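Local coordinates for protein inorganic pyrophosphatase (PDB 6LL8) that probably hydrolyses inorganic diphosphate to two phosphates as a metal-dependent type II pyrophosphatase, and is captured here with magnesium and the substrate analogue imidodiphosphate, at residues F151-C156 with V291-K296; G216-I221 with L251-I256; I144-V149 with D182-K187. All coordinates share one frame; numbering follows the deposited sequence. Where two conformers were deposited one is given.

Interaction 1. Residues F151-C156 with V291-K296. With 2PN (imidodiphosphoric acid), chain I.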
loop_
_atom_site.group_PDB
_atom_site.type_symbol
_atom_site.label_atom_id
_atom_site.label_comp_id
_atom_site.label_asym_id
_atom_site.label_seq_id
_atom_site.Cartn_x
_atom_site.Cartn_y
_atom_site.Cartn_z
ATOM N N PHE A 151 3.139 -12.619 -7.254
ATOM C CA PHE A 151 2.373 -12.798 -8.513
ATOM C C PHE A 151 1.011 -13.452 -8.274
ATOM O O PHE A 151 0.300 -13.696 -9.263
ATOM C CB PHE A 151 3.151 -13.542 -9.595
ATOM C CG PHE A 151 4.547 -13.073 -9.858
ATOM C CD1 PHE A 151 4.925 -11.744 -9.745
ATOM C CD2 PHE A 151 5.463 -13.961 -10.378
ATOM C CE1 PHE A 151 6.203 -11.350 -10.079
ATOM C CE2 PHE A 151 6.737 -13.554 -10.721
ATOM C CZ PHE A 151 7.111 -12.244 -10.565
ATOM N N LYS A 152 0.624 -13.724 -7.041
ATOM C CA LYS A 152 -0.669 -14.387 -6.774
ATOM C C LYS A 152 -1.842 -13.413 -6.817
ATOM O O LYS A 152 -2.974 -13.814 -7.048
ATOM C CB LYS A 152 -0.654 -15.026 -5.383
ATOM C CG LYS A 152 0.369 -16.133 -5.170
ATOM C CD LYS A 152 0.490 -16.552 -3.701
ATOM C CE LYS A 152 1.487 -17.680 -3.451
ATOM N NZ LYS A 152 0.976 -18.537 -2.386
ATOM N N SER A 153 -1.604 -12.157 -6.513
ATOM C CA SER A 153 -2.700 -11.182 -6.429
ATOM C C SER A 153 -3.323 -10.997 -7.800
ATOM O O SER A 153 -2.596 -10.897 -8.793
ATOM C CB SER A 153 -2.210 -9.872 -5.901
ATOM O OG SER A 153 -3.290 -8.958 -5.791
ATOM N N PRO A 154 -4.640 -10.785 -7.891
ATOM C CA PRO A 154 -5.265 -10.500 -9.177
ATOM C C PRO A 154 -4.906 -9.136 -9.751
ATOM O O PRO A 154 -5.214 -8.898 -10.903
ATOM C CB PRO A 154 -6.758 -10.619 -8.896
ATOM C CG PRO A 154 -6.889 -10.299 -7.469
ATOM C CD PRO A 154 -5.640 -10.887 -6.825
ATOM N N THR A 155 -4.206 -8.296 -8.991
ATOM C CA THR A 155 -3.666 -7.060 -9.550
ATOM C C THR A 155 -2.449 -7.315 -10.420
ATOM O O THR A 155 -2.040 -6.434 -11.165
ATOM C CB THR A 155 -3.313 -6.054 -8.468
ATOM O OG1 THR A 155 -2.293 -6.640 -7.672
ATOM C CG2 THR A 155 -4.515 -5.664 -7.656
ATOM N N CYS A 156 -1.842 -8.477 -10.314
ATOM C CA CYS A 156 -0.596 -8.751 -11.055
ATOM C C CYS A 156 -0.896 -8.807 -12.550
ATOM O O CYS A 156 -1.896 -9.394 -12.968
ATOM C CB CYS A 156 0.021 -10.063 -10.595
ATOM S SG CYS A 156 1.696 -10.326 -11.193
ATOM N N VAL A 291 -10.027 -13.499 -1.950
ATOM C CA VAL A 291 -9.715 -12.070 -1.777
ATOM C C VAL A 291 -8.315 -11.914 -1.224
ATOM O O VAL A 291 -8.005 -12.315 -0.082
ATOM C CB VAL A 291 -10.774 -11.379 -0.923
ATOM C CG1 VAL A 291 -10.332 -9.973 -0.565
ATOM C CG2 VAL A 291 -12.088 -11.368 -1.660
ATOM N N LEU A 292 -7.474 -11.317 -2.061
ATOM C CA LEU A 292 -6.111 -10.882 -1.688
ATOM C C LEU A 292 -5.984 -9.360 -1.723
ATOM O O LEU A 292 -5.183 -8.826 -0.953
ATOM C CB LEU A 292 -5.051 -11.501 -2.615
ATOM C CG LEU A 292 -4.819 -12.997 -2.462
ATOM C CD1 LEU A 292 -3.915 -13.513 -3.586
ATOM C CD2 LEU A 292 -4.216 -13.337 -1.107
ATOM N N SER A 293 -6.606 -8.709 -2.694
ATOM C CA SER A 293 -6.323 -7.309 -3.051
ATOM C C SER A 293 -7.357 -6.340 -2.477
ATOM O O SER A 293 -8.554 -6.422 -2.838
ATOM C CB SER A 293 -6.324 -7.169 -4.534
ATOM O OG SER A 293 -6.266 -5.802 -4.913
ATOM N N ARG A 294 -6.910 -5.402 -1.665
ATOM C CA ARG A 294 -7.813 -4.347 -1.185
ATOM C C ARG A 294 -8.238 -3.454 -2.344
ATOM O O ARG A 294 -9.442 -3.203 -2.530
ATOM C CB ARG A 294 -7.134 -3.608 -0.031
ATOM C CG ARG A 294 -7.921 -2.421 0.523
ATOM C CD ARG A 294 -7.353 -1.861 1.807
ATOM N NE ARG A 294 -5.948 -1.586 1.681
ATOM C CZ ARG A 294 -5.048 -1.618 2.656
ATOM N NH1 ARG A 294 -5.413 -1.636 3.926
ATOM N NH2 ARG A 294 -3.762 -1.628 2.349
ATOM N N LYS A 295 -7.299 -2.968 -3.157
ATOM C CA LYS A 295 -7.666 -2.005 -4.219
ATOM C C LYS A 295 -8.606 -2.638 -5.254
ATOM O O LYS A 295 -9.411 -1.907 -5.817
ATOM C CB LYS A 295 -6.444 -1.408 -4.933
ATOM C CG LYS A 295 -5.700 -2.370 -5.845
ATOM C CD LYS A 295 -4.593 -1.709 -6.682
ATOM C CE LYS A 295 -3.492 -1.050 -5.888
ATOM N NZ LYS A 295 -2.776 -2.011 -5.009
ATOM N N LYS A 296 -8.501 -3.940 -5.521
ATOM C CA LYS A 296 -9.255 -4.530 -6.644
ATOM C C LYS A 296 -10.477 -5.290 -6.170
ATOM O O LYS A 296 -11.494 -5.300 -6.868
ATOM C CB LYS A 296 -8.344 -5.407 -7.489
ATOM C CG LYS A 296 -8.927 -5.936 -8.764
ATOM C CD LYS A 296 -7.903 -6.645 -9.614
ATOM C CE LYS A 296 -8.468 -7.344 -10.830
ATOM N NZ LYS A 296 -9.087 -6.402 -11.762
HETATM P P1 2PN I . -1.103 -0.881 -2.103
HETATM O O1 2PN I . -0.764 0.408 -1.358
HETATM O O2 2PN I . -0.591 -2.106 -1.392
HETATM O O3 2PN I . -0.640 -0.811 -3.546
HETATM N N1 2PN I . -2.745 -0.979 -2.146
HETATM P P2 2PN I . -3.875 -1.945 -1.429
HETATM O O4 2PN I . -4.869 -0.968 -0.808
HETATM O O5 2PN I . -3.186 -2.772 -0.364
HETATM O O6 2PN I . -4.509 -2.787 -2.509
HETATM O O HOH W 1 -1.468 -4.434 -6.261
#
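At the imidodiphosphate pocket, the type I beta turn Ser-153 to Cys-156 packs on the start of helix 294-307, Thr-155 meeting Ser-293 and Lys-296. Residues 293-296 are the Ser-Arg-Lys-Lys signature of family II pyrophosphatases and belong to the DHHA2 part of the chain. The touch is mostly van der Waals. Thr-155 has OG1 between its backbone N and carbonyl carbon (chi1 63°), which turns CG2 to the helix start, where it lies 3.3 Å from Ser-293 OG. That hydroxyl is the N-cap acceptor for Lys-296 N at 3.0 Å. The side chains of Thr-155 and Lys-296 pass in antiparallel fashion, and the aliphatic end of Lys-296 passes the turn backbone, its CE 3.6 Å from Pro-154 O. On the other flank Leu-292 puts CD1 3.6 Å from Lys-152 O, while the ammonium of Lys-152 leads off to Ile-256 O. Ser-153 OG and Thr-155 OG1 share a hydrogen bond within the turn. A water spans the contact, 2.7 Å from Thr-155 OG1 and accepting from Lys-295 NZ, so the turn sits in the second shell of a lysine that binds the ligand. One phosphate is gripped several ways: Arg-294 NE points almost straight at O4 (2.8 Å, 174°), NH2 of the same guanidinium reaches O5, and the backbone N of Lys-295 donates to O6. The Lys-295 side chain bends at both its last torsions, and NZ joins the two phosphates by donating to O6 of one and, at 2.9 Å, to O3 of the other.

Interaction 2. Residues G216-I221 with L251-I256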
loop_
_atom_site.group_PDB
_atom_site.type_symbol
_atom_site.label_atom_id
_atom_site.label_comp_id
_atom_site.label_asym_id
_atom_site.label_seq_id
_atom_site.Cartn_x
_atom_site.Cartn_y
_atom_site.Cartn_z
ATOM N N GLY A 216 -7.904 -2.002 7.352
ATOM C CA GLY A 216 -6.591 -2.573 7.577
ATOM C C GLY A 216 -6.451 -3.901 6.879
ATOM O O GLY A 216 -7.447 -4.533 6.491
ATOM N N GLN A 217 -5.218 -4.329 6.728
ATOM C CA GLN A 217 -4.917 -5.647 6.150
ATOM C C GLN A 217 -3.691 -6.222 6.824
ATOM O O GLN A 217 -2.730 -5.489 7.081
ATOM C CB GLN A 217 -4.721 -5.544 4.645
ATOM C CG GLN A 217 -4.488 -6.917 4.001
ATOM C CD GLN A 217 -4.583 -6.928 2.501
ATOM O OE1 GLN A 217 -4.226 -5.949 1.853
ATOM N NE2 GLN A 217 -5.096 -8.002 1.925
ATOM N N LEU A 218 -3.741 -7.513 7.097
ATOM C CA LEU A 218 -2.598 -8.279 7.607
ATOM C C LEU A 218 -2.443 -9.509 6.727
ATOM O O LEU A 218 -3.171 -10.498 6.893
ATOM C CB LEU A 218 -2.801 -8.655 9.063
ATOM C CG LEU A 218 -2.827 -7.470 10.008
ATOM C CD1 LEU A 218 -3.485 -7.836 11.328
ATOM C CD2 LEU A 218 -1.426 -6.913 10.225
ATOM N N GLU A 219 -1.487 -9.472 5.821
ATOM C CA GLU A 219 -1.143 -10.601 4.950
ATOM C C GLU A 219 -0.139 -11.497 5.655
ATOM O O GLU A 219 0.896 -11.026 6.139
ATOM C CB GLU A 219 -0.493 -10.109 3.658
ATOM C CG GLU A 219 -1.357 -9.240 2.757
ATOM C CD GLU A 219 -0.467 -8.392 1.858
ATOM O OE1 GLU A 219 0.387 -7.644 2.419
ATOM O OE2 GLU A 219 -0.568 -8.513 0.653
ATOM N N VAL A 220 -0.478 -12.768 5.724
ATOM C CA VAL A 220 0.357 -13.763 6.424
ATOM C C VAL A 220 0.337 -15.068 5.649
ATOM O O VAL A 220 -0.514 -15.274 4.780
ATOM C CB VAL A 220 -0.137 -13.979 7.868
ATOM C CG1 VAL A 220 -0.092 -12.709 8.691
ATOM C CG2 VAL A 220 -1.515 -14.587 7.893
ATOM N N ILE A 221 1.216 -15.977 6.021
ATOM C CA ILE A 221 1.302 -17.319 5.395
ATOM C C ILE A 221 0.267 -18.285 5.969
ATOM O O ILE A 221 -0.093 -19.224 5.264
ATOM C CB ILE A 221 2.722 -17.847 5.570
ATOM C CG1 ILE A 221 3.669 -17.064 4.663
ATOM C CG2 ILE A 221 2.753 -19.341 5.314
ATOM C CD1 ILE A 221 5.111 -17.265 4.976
ATOM N N LEU A 251 -11.078 -5.045 8.954
ATOM C CA LEU A 251 -9.702 -5.594 9.037
ATOM C C LEU A 251 -9.673 -6.893 8.267
ATOM O O LEU A 251 -10.368 -7.839 8.626
ATOM C CB LEU A 251 -9.255 -5.776 10.482
ATOM C CG LEU A 251 -7.859 -6.367 10.674
ATOM C CD1 LEU A 251 -6.789 -5.469 10.079
ATOM C CD2 LEU A 251 -7.570 -6.612 12.143
ATOM N N LEU A 252 -8.855 -6.935 7.235
ATOM C CA LEU A 252 -8.628 -8.134 6.421
ATOM C C LEU A 252 -7.506 -8.956 7.000
ATOM O O LEU A 252 -6.375 -8.470 7.128
ATOM C CB LEU A 252 -8.238 -7.709 5.003
ATOM C CG LEU A 252 -9.305 -6.977 4.198
ATOM C CD1 LEU A 252 -8.640 -6.108 3.142
ATOM C CD2 LEU A 252 -10.260 -7.969 3.551
ATOM N N LEU A 253 -7.815 -10.184 7.366
ATOM C CA LEU A 253 -6.792 -11.171 7.784
ATOM C C LEU A 253 -6.607 -12.062 6.551
ATOM O O LEU A 253 -7.490 -12.858 6.201
ATOM C CB LEU A 253 -7.278 -11.965 8.997
ATOM C CG LEU A 253 -7.745 -11.138 10.186
ATOM C CD1 LEU A 253 -8.183 -12.068 11.313
ATOM C CD2 LEU A 253 -6.659 -10.186 10.671
ATOM N N THR A 254 -5.516 -11.856 5.834
ATOM C CA THR A 254 -5.329 -12.389 4.481
ATOM C C THR A 254 -4.303 -13.506 4.522
ATOM O O THR A 254 -3.165 -13.289 4.896
ATOM C CB THR A 254 -4.913 -11.288 3.529
ATOM O OG1 THR A 254 -5.938 -10.292 3.507
ATOM C CG2 THR A 254 -4.644 -11.822 2.145
ATOM N N ASP A 255 -4.724 -14.705 4.111
ATOM C CA ASP A 255 -3.851 -15.883 4.032
ATOM C C ASP A 255 -3.373 -15.991 2.597
ATOM O O ASP A 255 -4.183 -16.242 1.691
ATOM C CB ASP A 255 -4.654 -17.096 4.491
ATOM C CG ASP A 255 -3.849 -18.367 4.571
ATOM O OD1 ASP A 255 -3.101 -18.621 3.619
ATOM O OD2 ASP A 255 -3.940 -19.060 5.650
ATOM N N ILE A 256 -2.083 -15.783 2.390
ATOM C CA ILE A 256 -1.539 -15.749 1.019
ATOM C C ILE A 256 -1.386 -17.140 0.424
ATOM O O ILE A 256 -1.186 -17.231 -0.784
ATOM C CB ILE A 256 -0.253 -14.947 0.921
ATOM C CG1 ILE A 256 0.937 -15.644 1.563
ATOM C CG2 ILE A 256 -0.469 -13.537 1.438
ATOM C CD1 ILE A 256 2.236 -15.428 0.856
HETATM O O HOH W 2 -1.980 -21.196 5.014
#
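Gln-217 and Thr-254 cross obliquely on one face of a parallel strand pair. With CG anti to the backbone N (chi1 -177°) and the chain extended beyond it, Gln-217 reaches past Leu-252, its CG 4.0 Å from Leu-252 CB. Its NE2 then donates to Thr-254 OG1 at 2.9 Å, nearly straight (178°) and with the hydroxyl in the amide plane. The same NE2 also serves Leu-292 O, and OG1 has a further partner in Ser-261, so each of these buried polar groups has more than one partner. An alanine in place of Gln-217 would probably leave Leu-292 O without this donor, Thr-254 OG1 with one bond fewer, and a gap beside Leu-252. Farther along this face Glu-219 and Thr-254 run alongside in the same direction, with CG of the glutamate 4.2 Å from CB of the threonine; the carboxylate continues to a salt bridge with Lys-187. On the other face Leu-218 and Leu-253 are likewise aligned, CD1 to CD2 at 4.0 Å, while Leu-251 leans across toward the neighbouring strand, its CD1 3.6 Å from Gly-216 C. Five backbone bonds of 2.8-2.9 Å, from Leu-252 N to Gly-216 O through Ile-256 N to Val-220 O, alternate between the strands. Past the last of them a water lies within hydrogen-bonding distance of Ile-221 O and Asp-255 OD2, the carboxylate also pairing with Lys-258. The strand axes are only 11° apart: this is the parallel pair of a beta-alpha-beta crossover, linked through helix 230-243 in the mixed sheet of the DHHA2 domain.

Interaction 3. Residues I144-V149 with D182-K187. With MG (magnesium ion), chain D; MG (magnesium ion), chain F; 2PN (imidodiphosphoric acid), chain I.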
loop_
_atom_site.group_PDB
_atom_site.type_symbol
_atom_site.label_atom_id
_atom_site.label_comp_id
_atom_site.label_asym_id
_atom_site.label_seq_id
_atom_site.Cartn_x
_atom_site.Cartn_y
_atom_site.Cartn_z
ATOM N N ILE A 144 7.559 -4.884 -5.859
ATOM C CA ILE A 144 6.602 -5.486 -6.806
ATOM C C ILE A 144 6.221 -6.878 -6.308
ATOM O O ILE A 144 5.052 -7.259 -6.403
ATOM C CB ILE A 144 7.178 -5.498 -8.231
ATOM C CG1 ILE A 144 7.547 -4.097 -8.728
ATOM C CG2 ILE A 144 6.178 -6.168 -9.174
ATOM C CD1 ILE A 144 8.466 -4.090 -9.904
ATOM N N LEU A 145 7.181 -7.647 -5.817
ATOM C CA LEU A 145 6.873 -8.968 -5.237
ATOM C C LEU A 145 5.903 -8.830 -4.076
ATOM O O LEU A 145 5.040 -9.694 -3.875
ATOM C CB LEU A 145 8.168 -9.633 -4.788
ATOM C CG LEU A 145 9.045 -10.165 -5.909
ATOM C CD1 LEU A 145 10.441 -10.406 -5.362
ATOM C CD2 LEU A 145 8.472 -11.423 -6.531
ATOM N N SER A 146 6.019 -7.781 -3.274
ATOM C CA SER A 146 5.125 -7.555 -2.123
ATOM C C SER A 146 3.730 -7.189 -2.621
ATOM O O SER A 146 2.743 -7.832 -2.222
ATOM C CB SER A 146 5.699 -6.498 -1.220
ATOM O OG SER A 146 4.911 -6.433 -0.065
ATOM N N ASP A 147 3.638 -6.158 -3.441
ATOM C CA ASP A 147 2.313 -5.692 -3.895
ATOM C C ASP A 147 1.567 -6.757 -4.684
ATOM O O ASP A 147 0.348 -6.836 -4.583
ATOM C CB ASP A 147 2.455 -4.448 -4.754
ATOM C CG ASP A 147 2.263 -3.164 -3.988
ATOM O OD1 ASP A 147 2.602 -3.157 -2.810
ATOM O OD2 ASP A 147 1.880 -2.124 -4.587
ATOM N N THR A 148 2.271 -7.575 -5.452
ATOM C CA THR A 148 1.622 -8.610 -6.247
ATOM C C THR A 148 1.476 -9.920 -5.479
ATOM O O THR A 148 0.946 -10.875 -6.054
ATOM C CB THR A 148 2.342 -8.878 -7.551
ATOM O OG1 THR A 148 3.606 -9.486 -7.325
ATOM C CG2 THR A 148 2.454 -7.656 -8.430
ATOM N N VAL A 149 1.918 -9.971 -4.242
ATOM C CA VAL A 149 1.827 -11.215 -3.440
ATOM C C VAL A 149 2.513 -12.346 -4.217
ATOM O O VAL A 149 1.942 -13.427 -4.456
ATOM C CB VAL A 149 0.404 -11.543 -2.958
ATOM C CG1 VAL A 149 0.446 -12.656 -1.911
ATOM C CG2 VAL A 149 -0.279 -10.306 -2.405
ATOM N N ASP A 182 10.284 -14.723 1.619
ATOM C CA ASP A 182 10.958 -14.163 2.808
ATOM C C ASP A 182 10.141 -12.986 3.340
ATOM O O ASP A 182 9.961 -12.827 4.554
ATOM C CB ASP A 182 12.364 -13.693 2.501
ATOM C CG ASP A 182 13.384 -14.782 2.338
ATOM O OD1 ASP A 182 13.043 -15.922 2.599
ATOM O OD2 ASP A 182 14.460 -14.442 1.843
ATOM N N MET A 183 9.735 -12.093 2.461
ATOM C CA MET A 183 8.985 -10.889 2.878
ATOM C C MET A 183 7.697 -11.277 3.585
ATOM O O MET A 183 7.334 -10.632 4.597
ATOM C CB MET A 183 8.693 -10.011 1.679
ATOM C CG MET A 183 9.966 -9.257 1.217
ATOM S SD MET A 183 9.613 -8.107 -0.118
ATOM C CE MET A 183 9.261 -9.267 -1.431
ATOM N N PHE A 184 6.992 -12.272 3.067
ATOM C CA PHE A 184 5.744 -12.717 3.722
ATOM C C PHE A 184 6.006 -13.489 5.006
ATOM O O PHE A 184 5.174 -13.417 5.910
ATOM C CB PHE A 184 4.823 -13.413 2.723
ATOM C CG PHE A 184 4.202 -12.423 1.769
ATOM C CD1 PHE A 184 3.098 -11.685 2.153
ATOM C CD2 PHE A 184 4.777 -12.159 0.543
ATOM C CE1 PHE A 184 2.588 -10.703 1.313
ATOM C CE2 PHE A 184 4.251 -11.196 -0.291
ATOM C CZ PHE A 184 3.169 -10.448 0.100
ATOM N N LYS A 185 7.137 -14.144 5.134
ATOM C CA LYS A 185 7.520 -14.724 6.444
ATOM C C LYS A 185 7.780 -13.608 7.454
ATOM O O LYS A 185 7.372 -13.714 8.595
ATOM C CB LYS A 185 8.743 -15.630 6.289
ATOM C CG LYS A 185 8.467 -16.915 5.524
ATOM C CD LYS A 185 9.720 -17.769 5.443
ATOM C CE LYS A 185 9.576 -19.034 4.693
ATOM N NZ LYS A 185 10.702 -19.918 5.108
ATOM N N VAL A 186 8.407 -12.520 7.038
ATOM C CA VAL A 186 8.570 -11.350 7.934
ATOM C C VAL A 186 7.200 -10.801 8.315
ATOM O O VAL A 186 6.962 -10.541 9.511
ATOM C CB VAL A 186 9.461 -10.292 7.303
ATOM C CG1 VAL A 186 9.464 -9.014 8.133
ATOM C CG2 VAL A 186 10.890 -10.810 7.161
ATOM N N LYS A 187 6.297 -10.640 7.362
ATOM C CA LYS A 187 4.956 -10.105 7.649
ATOM C C LYS A 187 4.221 -10.999 8.636
ATOM O O LYS A 187 3.362 -10.502 9.363
ATOM C CB LYS A 187 4.118 -9.924 6.379
ATOM C CG LYS A 187 4.511 -8.749 5.498
ATOM C CD LYS A 187 3.567 -8.538 4.265
ATOM C CE LYS A 187 3.491 -7.099 3.682
ATOM N NZ LYS A 187 2.938 -6.925 2.281
HETATM MG MG MG D . 1.194 -0.138 -4.167
HETATM MG MG MG F . 1.662 -2.194 -1.074
HETATM P P1 2PN I . -1.103 -0.881 -2.103
HETATM O O1 2PN I . -0.764 0.408 -1.358
HETATM O O2 2PN I . -0.591 -2.106 -1.392
HETATM O O3 2PN I . -0.640 -0.811 -3.546
HETATM N N1 2PN I . -2.745 -0.979 -2.146
HETATM P P2 2PN I . -3.875 -1.945 -1.429
HETATM O O4 2PN I . -4.869 -0.968 -0.808
HETATM O O5 2PN I . -3.186 -2.772 -0.364
HETATM O O6 2PN I . -4.509 -2.787 -2.509
HETATM O O HOH W 3 0.795 -3.969 0.252
HETATM O O HOH W 4 3.987 -2.595 -0.586
#
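The C-terminal end of helix 134-147, closed by a Schellman motif, meets the last turn of helix 176-187 where Ser-146 faces Lys-187 and Phe-184. The polar link is one bond: the extended chain of Lys-187 brings NZ to Ser-146 OG at 3.1 Å. Each partner has a stronger mate outside, OG in Glu-45 and NZ in a salt bridge with Glu-219, so the lysine joins helix end and sheet. Apolar and aromatic packing lies beside it. Phe-184 presents its ring edge to the helix end: CZ lies 3.5 Å from Ser-146 O, which is near the ring plane, a placing that suits a weakly positive ring hydrogen. Val-149 crosses the phenylalanine at about a right angle, CG1 4.0 Å from CZ. In the conformer of Met-183 described, one of two modelled, CE lies against Leu-145 CB. Metal binding is confined to Asp-147, whose carboxylate spans two magnesium ions, OD2 at 2.1 Å from one and OD1 at 2.2 Å from the other; imidodiphosphate adds O3 to the first, shared with Asp-15, Asp-73 and His-95, and O2 to the second, shared with Asp-13 and two waters. Helix-end bonds fix the backbone on either side of Asp-147. Val-149 has positive phi (55°), with its N bonded to Ser-146 O, and Ile-144 O accepts Thr-148 N on one face of its plane and Thr-148 OG1, at 2.8 Å, on the other.

From the N terminus, residues 144-149 come first, at the end of helix 134-147, followed at once by the turn 151-156. Helix 176-187 then returns to close interaction 3. Next the chain builds the parallel pair 216-221 and 251-256, which closes interaction 2 around helix 230-243, and residues 291-296 finally close interaction 1. Interactions 3 and 1 therefore cross, interaction 2 is nested inside the long loop of interaction 1, and interactions 3 and 2 follow in series. Spatially all three meet: Ser-153 N probably bonds to Thr-148 O, Leu-292 packs on Thr-254, and Ile-256 packs on Val-149. Interactions 1 and 3 both touch imidodiphosphate, uniting the metal-binding helix end with the DHHA2 domain.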